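Local coordinates for lysosome-associated membrane glycoprotein 1 (Mus musculus, PDB 5GV0), which is a heavily glycosylated lysosomal membrane protein, whose membrane-proximal luminal domain probably takes part in the assembly of the protein, at residues K109-T114 / L135-V140. Sequence-based numbering, arbitrary orientation.
Sequences KALQAT and LNVFSV
Leu111 reaches across a buried interface and sets the methyl CD2 against two valines, Val137 and Val140, in a purely apolar contact without hydrogen bonds between the segments. CD2 is the leading atom: it lies 4.3 Å from Val137 CG1 and also 4.3 Å from Val140 CG1, so a single methyl meets the tips of both valines at the same range. Val137 turns its second branch to the same methyl, with CG2 4.4 Å from Leu111 CD2. The other leucine branch stands slightly farther back, Leu111 CD1 being 4.7 Å from Val140 CG2 and 4.8 Å from Val137 CG2. With CD1 anti to CA (chi2 -176°), CD2 is the branch brought nearer to the valines. Leu111 itself has a left-handed backbone conformation at the corner of its segment, and its CB points at the opposite segment. The valines form a surface of their own, with Val137 CG1 and Val140 CG1 only 3.6 Å apart. Different rotamers bring these two methyls together in front of Leu111 CD2: CG1 of Val137 lies opposite the backbone N (chi1 -176°), whereas that of Val140 sits between N and C (chi1 55°). A classic beta bulge at Phe138 and Ser139 separates them, which lets residues three apart turn their side chains to the same side. The contact itself is small and loose, burying 105 Å². Tyr119 of strand 118-121 touches both Leu111 and Val140, and Ile127 of strand 125-128 packs on Val137. Ala110 and Ala113 pair through their backbones with strand 81-92, whereas 135-138 pairs with strands 14-30 and 125-128; Leu111 therefore bridges the interior between the two beta sheets of this luminal domain.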
loop_
_atom_site.group_PDB
_atom_site.type_symbol
_atom_site.label_atom_id
_atom_site.label_comp_id
_atom_site.label_asym_id
_atom_site.label_seq_id
_atom_site.Cartn_x
_atom_site.Cartn_y
_atom_site.Cartn_z
ATOM N N LYS A 109 6.912 1.505 8.743
ATOM C CA LYS A 109 7.496 0.173 8.714
ATOM C C LYS A 109 6.401 -0.835 8.991
ATOM O O LYS A 109 6.077 -1.130 10.148
ATOM C CB LYS A 109 8.644 0.027 9.716
ATOM C CG LYS A 109 9.310 -1.349 9.642
ATOM C CD LYS A 109 10.663 -1.382 10.335
ATOM C CE LYS A 109 11.742 -0.749 9.472
ATOM N NZ LYS A 109 13.093 -0.882 10.090
ATOM N N ALA A 110 5.800 -1.329 7.917
ATOM C CA ALA A 110 4.738 -2.312 8.020
ATOM C C ALA A 110 4.940 -3.372 6.954
ATOM O O ALA A 110 5.823 -3.239 6.102
ATOM C CB ALA A 110 3.366 -1.641 7.874
ATOM N N LEU A 111 4.129 -4.424 7.019
ATOM C CA LEU A 111 4.172 -5.513 6.044
ATOM C C LEU A 111 5.597 -6.066 5.917
ATOM O O LEU A 111 6.062 -6.392 4.826
ATOM C CB LEU A 111 3.647 -5.034 4.681
ATOM C CG LEU A 111 2.387 -4.160 4.661
ATOM C CD1 LEU A 111 1.956 -3.869 3.217
ATOM C CD2 LEU A 111 1.247 -4.803 5.449
ATOM N N GLN A 112 6.286 -6.170 7.046
ATOM C CA GLN A 112 7.689 -6.548 7.042
ATOM C C GLN A 112 7.886 -8.056 6.973
ATOM O O GLN A 112 7.255 -8.814 7.712
ATOM C CB GLN A 112 8.385 -5.994 8.282
ATOM C CG GLN A 112 9.883 -6.292 8.328
ATOM C CD GLN A 112 10.599 -5.547 9.439
ATOM O OE1 GLN A 112 11.244 -4.526 9.199
ATOM N NE2 GLN A 112 10.499 -6.060 10.659
ATOM N N ALA A 113 8.781 -8.484 6.090
ATOM C CA ALA A 113 9.123 -9.890 5.981
ATOM C C ALA A 113 10.542 -10.067 5.471
ATOM O O ALA A 113 11.146 -9.150 4.910
ATOM C CB ALA A 113 8.140 -10.616 5.062
ATOM N N THR A 114 11.063 -11.268 5.682
ATOM C CA THR A 114 12.356 -11.668 5.170
ATOM C C THR A 114 12.410 -11.617 3.648
ATOM O O THR A 114 11.519 -12.118 2.967
ATOM C CB THR A 114 12.682 -13.085 5.628
ATOM O OG1 THR A 114 12.549 -13.165 7.058
ATOM C CG2 THR A 114 14.083 -13.490 5.197
ATOM N N LEU A 135 -4.186 3.884 6.136
ATOM C CA LEU A 135 -4.284 2.900 5.075
ATOM C C LEU A 135 -4.678 1.586 5.711
ATOM O O LEU A 135 -3.898 0.995 6.461
ATOM C CB LEU A 135 -2.959 2.760 4.329
ATOM C CG LEU A 135 -2.895 1.642 3.286
ATOM C CD1 LEU A 135 -3.834 1.914 2.114
ATOM C CD2 LEU A 135 -1.461 1.447 2.803
ATOM N N ASN A 136 -5.898 1.145 5.433
ATOM C CA ASN A 136 -6.402 -0.101 5.985
ATOM C C ASN A 136 -6.066 -1.249 5.054
ATOM O O ASN A 136 -6.556 -1.332 3.928
ATOM C CB ASN A 136 -7.904 0.010 6.241
ATOM C CG ASN A 136 -8.223 1.087 7.256
ATOM O OD1 ASN A 136 -7.336 1.548 7.981
ATOM N ND2 ASN A 136 -9.486 1.488 7.326
ATOM N N VAL A 137 -5.158 -2.094 5.530
ATOM C CA VAL A 137 -4.741 -3.289 4.819
ATOM C C VAL A 137 -5.627 -4.402 5.326
ATOM O O VAL A 137 -5.371 -4.996 6.376
ATOM C CB VAL A 137 -3.258 -3.608 5.053
ATOM C CG1 VAL A 137 -2.852 -4.805 4.220
ATOM C CG2 VAL A 137 -2.401 -2.405 4.697
ATOM N N PHE A 138 -6.696 -4.649 4.588
ATOM C CA PHE A 138 -7.749 -5.541 5.042
ATOM C C PHE A 138 -7.261 -6.980 4.987
ATOM O O PHE A 138 -7.490 -7.761 5.916
ATOM C CB PHE A 138 -9.005 -5.339 4.189
ATOM C CG PHE A 138 -10.178 -6.132 4.652
ATOM C CD1 PHE A 138 -10.977 -5.665 5.682
ATOM C CD2 PHE A 138 -10.487 -7.346 4.062
ATOM C CE1 PHE A 138 -12.063 -6.402 6.113
ATOM C CE2 PHE A 138 -11.571 -8.086 4.487
ATOM C CZ PHE A 138 -12.356 -7.615 5.514
ATOM N N SER A 139 -6.574 -7.322 3.904
ATOM C CA SER A 139 -5.841 -8.582 3.830
ATOM C C SER A 139 -4.713 -8.414 2.830
ATOM O O SER A 139 -4.771 -7.539 1.962
ATOM C CB SER A 139 -6.747 -9.745 3.427
ATOM O OG SER A 139 -7.141 -9.629 2.076
ATOM N N VAL A 140 -3.677 -9.236 2.950
ATOM C CA VAL A 140 -2.511 -9.027 2.113
ATOM C C VAL A 140 -1.618 -10.249 2.033
ATOM O O VAL A 140 -1.393 -10.941 3.024
ATOM C CB VAL A 140 -1.682 -7.823 2.630
ATOM C CG1 VAL A 140 -1.307 -8.017 4.107
ATOM C CG2 VAL A 140 -0.445 -7.583 1.780
#